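Local coordinates for protein acyl-CoA thioesterase (Alicyclobacillus acidocaldarius subsp. acidocaldarius, PDB 3RQB) that is of uncharacterised function but, as a double hot dog protein of the acyl-CoA thioesterase family, probably hydrolyses acyl-CoA thioesters, at residues B[188-200]-B[232-246]. Residues are numbered along the deposited sequence; the frame is centred on the assembly and turned at random.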
loop_
_atom_site.group_PDB
_atom_site.type_symbol
_atom_site.label_atom_id
_atom_site.label_comp_id
_atom_site.label_asym_id
_atom_site.label_seq_id
_atom_site.Cartn_x
_atom_site.Cartn_y
_atom_site.Cartn_z
ATOM N N LEU B 188 -1.421 2.611 -15.186
ATOM C CA LEU B 188 -1.504 4.060 -15.294
ATOM C C LEU B 188 -1.065 4.763 -14.029
ATOM O O LEU B 188 -0.856 5.966 -14.042
ATOM C CB LEU B 188 -2.908 4.504 -15.684
ATOM C CG LEU B 188 -3.140 4.390 -17.193
ATOM C CD1 LEU B 188 -4.617 4.442 -17.515
ATOM C CD2 LEU B 188 -2.393 5.481 -17.944
ATOM N N CYS B 189 -0.926 4.007 -12.944
ATOM C CA CYS B 189 -0.526 4.577 -11.657
ATOM C C CYS B 189 0.980 4.685 -11.492
ATOM O O CYS B 189 1.457 5.335 -10.561
ATOM C CB CYS B 189 -1.096 3.767 -10.503
ATOM S SG CYS B 189 -2.885 3.528 -10.580
ATOM N N ASP B 190 1.725 4.000 -12.351
ATOM C CA ASP B 190 3.161 4.218 -12.428
ATOM C C ASP B 190 3.545 5.198 -13.534
ATOM O O ASP B 190 4.727 5.373 -13.825
ATOM C CB ASP B 190 3.967 2.922 -12.522
ATOM C CG ASP B 190 5.442 3.149 -12.221
ATOM O OD1 ASP B 190 5.720 4.036 -11.385
ATOM O OD2 ASP B 190 6.321 2.475 -12.814
ATOM N N THR B 191 2.558 5.812 -14.178
ATOM C CA THR B 191 2.866 6.723 -15.283
ATOM C C THR B 191 3.306 8.116 -14.804
ATOM O O THR B 191 3.633 8.988 -15.611
ATOM C CB THR B 191 1.683 6.862 -16.264
ATOM O OG1 THR B 191 0.580 7.497 -15.611
ATOM C CG2 THR B 191 1.247 5.507 -16.760
ATOM N N PHE B 192 3.328 8.316 -13.491
ATOM C CA PHE B 192 3.773 9.589 -12.927
ATOM C C PHE B 192 5.284 9.751 -12.900
ATOM O O PHE B 192 6.020 8.857 -12.471
ATOM C CB PHE B 192 3.237 9.770 -11.510
ATOM C CG PHE B 192 1.746 9.869 -11.442
ATOM C CD1 PHE B 192 1.084 10.919 -12.052
ATOM C CD2 PHE B 192 1.006 8.916 -10.766
ATOM C CE1 PHE B 192 -0.297 11.015 -11.994
ATOM C CE2 PHE B 192 -0.368 9.005 -10.710
ATOM C CZ PHE B 192 -1.022 10.058 -11.323
ATOM N N VAL B 193 5.731 10.915 -13.346
ATOM C CA VAL B 193 7.113 11.306 -13.185
ATOM C C VAL B 193 7.478 11.147 -11.718
ATOM O O VAL B 193 6.664 11.437 -10.846
ATOM C CB VAL B 193 7.288 12.756 -13.608
ATOM C CG1 VAL B 193 8.461 13.395 -12.883
ATOM C CG2 VAL B 193 7.459 12.827 -15.115
ATOM N N PRO B 194 8.705 10.669 -11.438
ATOM C CA PRO B 194 9.144 10.373 -10.070
ATOM C C PRO B 194 9.104 11.624 -9.220
ATOM O O PRO B 194 9.689 12.637 -9.621
ATOM C CB PRO B 194 10.609 9.950 -10.261
ATOM C CG PRO B 194 10.698 9.522 -11.666
ATOM C CD PRO B 194 9.784 10.443 -12.409
ATOM N N ARG B 195 8.473 11.548 -8.050
ATOM C CA ARG B 195 8.229 12.753 -7.261
ATOM C C ARG B 195 9.508 13.606 -7.144
ATOM O O ARG B 195 9.491 14.822 -7.373
ATOM C CB ARG B 195 7.674 12.392 -5.877
ATOM C CG ARG B 195 6.280 11.744 -5.872
ATOM C CD ARG B 195 5.222 12.633 -6.510
ATOM N NE ARG B 195 5.133 12.412 -7.954
ATOM C CZ ARG B 195 4.787 13.335 -8.849
ATOM N NH1 ARG B 195 4.496 14.565 -8.470
ATOM N NH2 ARG B 195 4.737 13.026 -10.135
ATOM N N VAL B 196 10.623 12.949 -6.831
ATOM C CA VAL B 196 11.887 13.634 -6.593
ATOM C C VAL B 196 12.357 14.505 -7.780
ATOM O O VAL B 196 12.820 15.628 -7.581
ATOM C CB VAL B 196 12.980 12.636 -6.144
ATOM C CG1 VAL B 196 13.427 11.783 -7.311
ATOM C CG2 VAL B 196 14.169 13.364 -5.533
ATOM N N TYR B 197 12.236 14.001 -9.005
ATOM C CA TYR B 197 12.521 14.832 -10.174
ATOM C C TYR B 197 11.725 16.133 -10.079
ATOM O O TYR B 197 12.265 17.224 -10.259
ATOM C CB TYR B 197 12.137 14.132 -11.484
ATOM C CG TYR B 197 12.912 12.873 -11.826
ATOM C CD1 TYR B 197 13.902 12.382 -10.986
ATOM C CD2 TYR B 197 12.656 12.179 -13.006
ATOM C CE1 TYR B 197 14.610 11.223 -11.309
ATOM C CE2 TYR B 197 13.357 11.026 -13.337
ATOM C CZ TYR B 197 14.333 10.551 -12.486
ATOM O OH TYR B 197 15.031 9.402 -12.806
ATOM N N VAL B 198 10.431 16.005 -9.803
ATOM C CA VAL B 198 9.554 17.162 -9.735
ATOM C C VAL B 198 10.085 18.176 -8.732
ATOM O O VAL B 198 10.002 19.396 -8.945
ATOM C CB VAL B 198 8.130 16.772 -9.309
ATOM C CG1 VAL B 198 7.177 17.903 -9.634
ATOM C CG2 VAL B 198 7.685 15.476 -9.988
ATOM N N LYS B 199 10.638 17.664 -7.637
ATOM C CA LYS B 199 11.144 18.526 -6.572
ATOM C C LYS B 199 12.510 19.152 -6.890
ATOM O O LYS B 199 12.758 20.310 -6.568
ATOM C CB LYS B 199 11.197 17.759 -5.247
ATOM C CG LYS B 199 11.402 18.640 -4.011
ATOM C CD LYS B 199 10.174 19.503 -3.672
ATOM C CE LYS B 199 10.359 20.243 -2.339
ATOM N NZ LYS B 199 9.266 21.217 -2.032
ATOM N N LEU B 200 13.402 18.376 -7.495
ATOM C CA LEU B 200 14.729 18.879 -7.816
ATOM C C LEU B 200 14.891 19.462 -9.211
ATOM O O LEU B 200 15.931 20.047 -9.500
ATOM C CB LEU B 200 15.750 17.764 -7.649
ATOM C CG LEU B 200 15.715 17.106 -6.277
ATOM C CD1 LEU B 200 16.895 16.136 -6.128
ATOM C CD2 LEU B 200 15.707 18.182 -5.177
ATOM N N GLY B 232 -4.828 11.861 -13.190
ATOM C CA GLY B 232 -4.071 11.408 -12.039
ATOM C C GLY B 232 -3.589 12.562 -11.175
ATOM O O GLY B 232 -3.346 13.667 -11.663
ATOM N N VAL B 233 -3.440 12.296 -9.885
ATOM C CA VAL B 233 -2.834 13.240 -8.963
ATOM C C VAL B 233 -1.826 12.492 -8.110
ATOM O O VAL B 233 -2.197 11.641 -7.302
ATOM C CB VAL B 233 -3.875 13.847 -8.008
ATOM C CG1 VAL B 233 -3.195 14.826 -7.038
ATOM C CG2 VAL B 233 -5.003 14.516 -8.793
ATOM N N ALA B 234 -0.557 12.835 -8.249
ATOM C CA ALA B 234 0.462 12.191 -7.448
ATOM C C ALA B 234 1.105 13.231 -6.563
ATOM O O ALA B 234 1.477 14.311 -7.024
ATOM C CB ALA B 234 1.497 11.527 -8.334
ATOM N N ARG B 235 1.220 12.904 -5.286
ATOM C CA ARG B 235 1.866 13.790 -4.332
ATOM C C ARG B 235 2.926 12.992 -3.594
ATOM O O ARG B 235 3.016 11.766 -3.723
ATOM C CB ARG B 235 0.856 14.437 -3.366
ATOM C CG ARG B 235 0.378 13.552 -2.220
ATOM C CD ARG B 235 -0.678 14.248 -1.343
ATOM N NE ARG B 235 -1.208 13.365 -0.295
ATOM C CZ ARG B 235 -0.791 13.342 0.975
ATOM N NH1 ARG B 235 0.173 14.166 1.382
ATOM N NH2 ARG B 235 -1.343 12.494 1.844
ATOM N N ALA B 236 3.775 13.700 -2.870
ATOM C CA ALA B 236 4.812 13.051 -2.098
ATOM C C ALA B 236 4.612 13.407 -0.646
ATOM O O ALA B 236 3.902 14.354 -0.315
ATOM C CB ALA B 236 6.185 13.501 -2.566
ATOM N N THR B 237 5.215 12.621 0.229
ATOM C CA THR B 237 5.116 12.892 1.652
ATOM C C THR B 237 6.456 13.388 2.189
ATOM O O THR B 237 6.577 14.529 2.627
ATOM C CB THR B 237 4.637 11.659 2.414
ATOM O OG1 THR B 237 3.695 10.942 1.605
ATOM C CG2 THR B 237 3.971 12.082 3.702
ATOM N N GLY B 238 7.472 12.541 2.135
ATOM C CA GLY B 238 8.783 12.955 2.584
ATOM C C GLY B 238 9.880 12.263 1.811
ATOM O O GLY B 238 9.616 11.351 1.029
ATOM N N PHE B 239 11.109 12.728 2.012
ATOM C CA PHE B 239 12.282 12.100 1.436
ATOM C C PHE B 239 13.309 11.991 2.547
ATOM O O PHE B 239 13.776 13.010 3.062
ATOM C CB PHE B 239 12.860 12.977 0.332
ATOM C CG PHE B 239 11.847 13.456 -0.686
ATOM C CD1 PHE B 239 11.068 14.584 -0.441
ATOM C CD2 PHE B 239 11.707 12.811 -1.912
ATOM C CE1 PHE B 239 10.147 15.044 -1.393
ATOM C CE2 PHE B 239 10.789 13.265 -2.868
ATOM C CZ PHE B 239 10.011 14.382 -2.607
ATOM N N SER B 240 13.681 10.777 2.927
ATOM C CA SER B 240 14.663 10.655 3.991
ATOM C C SER B 240 15.593 9.475 3.816
ATOM O O SER B 240 15.168 8.403 3.394
ATOM C CB SER B 240 13.974 10.570 5.351
ATOM O OG SER B 240 14.929 10.425 6.388
ATOM N N HIS B 241 16.867 9.695 4.116
ATOM C CA HIS B 241 17.817 8.606 4.271
ATOM C C HIS B 241 17.695 7.551 3.180
ATOM O O HIS B 241 17.648 6.352 3.468
ATOM C CB HIS B 241 17.667 7.961 5.647
ATOM C CG HIS B 241 18.237 8.780 6.759
ATOM N ND1 HIS B 241 17.770 10.039 7.069
ATOM C CD2 HIS B 241 19.237 8.523 7.636
ATOM C CE1 HIS B 241 18.456 10.521 8.090
ATOM N NE2 HIS B 241 19.353 9.621 8.453
ATOM N N GLY B 242 17.615 7.988 1.929
ATOM C CA GLY B 242 17.679 7.055 0.823
ATOM C C GLY B 242 16.361 6.625 0.221
ATOM O O GLY B 242 16.350 5.905 -0.772
ATOM N N TYR B 243 15.246 7.050 0.804
ATOM C CA TYR B 243 13.945 6.688 0.239
ATOM C C TYR B 243 12.933 7.816 0.205
ATOM O O TYR B 243 13.064 8.814 0.918
ATOM C CB TYR B 243 13.341 5.490 0.971
ATOM C CG TYR B 243 14.089 4.217 0.696
ATOM C CD1 TYR B 243 13.689 3.347 -0.310
ATOM C CD2 TYR B 243 15.221 3.900 1.427
ATOM C CE1 TYR B 243 14.396 2.176 -0.560
ATOM C CE2 TYR B 243 15.931 2.750 1.188
ATOM C CZ TYR B 243 15.523 1.882 0.200
ATOM O OH TYR B 243 16.267 0.728 0.000
ATOM N N PHE B 244 11.928 7.651 -0.650
ATOM C CA PHE B 244 10.764 8.524 -0.631
ATOM C C PHE B 244 9.536 7.766 -1.127
ATOM O O PHE B 244 9.652 6.642 -1.623
ATOM C CB PHE B 244 11.000 9.749 -1.514
ATOM C CG PHE B 244 10.928 9.450 -2.981
ATOM C CD1 PHE B 244 12.074 9.117 -3.688
ATOM C CD2 PHE B 244 9.703 9.490 -3.653
ATOM C CE1 PHE B 244 12.003 8.834 -5.041
ATOM C CE2 PHE B 244 9.616 9.207 -5.001
ATOM C CZ PHE B 244 10.765 8.879 -5.701
ATOM N N ASP B 245 8.383 8.430 -1.075
ATOM C CA ASP B 245 7.102 7.785 -1.326
ATOM C C ASP B 245 6.214 8.598 -2.263
ATOM O O ASP B 245 6.357 9.812 -2.396
ATOM C CB ASP B 245 6.355 7.568 -0.008
ATOM C CG ASP B 245 5.558 8.789 0.413
ATOM O OD1 ASP B 245 6.068 9.921 0.265
ATOM O OD2 ASP B 245 4.412 8.614 0.874
ATOM N N GLN B 246 5.272 7.918 -2.897
ATOM C CA GLN B 246 4.358 8.591 -3.786
ATOM C C GLN B 246 2.970 8.182 -3.377
ATOM O O GLN B 246 2.696 7.000 -3.209
ATOM C CB GLN B 246 4.622 8.173 -5.233
ATOM C CG GLN B 246 4.037 9.119 -6.260
ATOM C CD GLN B 246 4.480 8.791 -7.669
ATOM O OE1 GLN B 246 5.552 9.208 -8.107
ATOM N NE2 GLN B 246 3.651 8.041 -8.394
#
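R195, in the first turn of helix 195-200, lies down on the two strands of the 232-246 hairpin, and its side chain is worth following outward. CB sits between A236 CB and the ring of F244, 3.8 Å from CE2. CG continues beside A236 and against Q246, 3.5 Å from Q246 CG. A bend at chi2 lays R195 CD beside that same methylene, 3.7 Å from Q246 CG, and the next one, at chi3 of R195 (88°), brings R195 NE round to Q246 OE1 in a 3.2 Å hydrogen bond. That oxygen lies at the guanidinium edge, in its plane, yet the N-H comes from above the amide plane, the two planes being 79° apart. A234 CB lies over the centre of one guanidinium face, V198 CG2 over the rim of the opposite one. At the tip, NH1 hydrogen-bonds A166 O in the loop leading into strand 168-174 and T168 OG1 at its start, while NH2 makes a weak bond to V193 O. With an alanine here, Q246 OE1, A166 O and T168 OG1 would probably lose this donor, and a gap would open over A234.

The same methyl of A234 also stands over the ring of F192 in a CH-pi contact, 3.6 Å from the centroid. The edge of that ring meets G232, F192 CZ to G232 CA 3.4 Å. Further along the helix, V196 sets its CB over the face of F244, and V196 CB packs on F239 CE2 at 4.0 Å. F239 also meets W119 of the second subunit, where the sheet runs on across the interface. Helix 195-200 crosses strand 232-240 at 80°. This helical segment, between strands 168-174 and 206-215, packs on the antiparallel sheet of the C-terminal thioesterase domain, consistent with the helix-on-sheet layer of a hot dog domain.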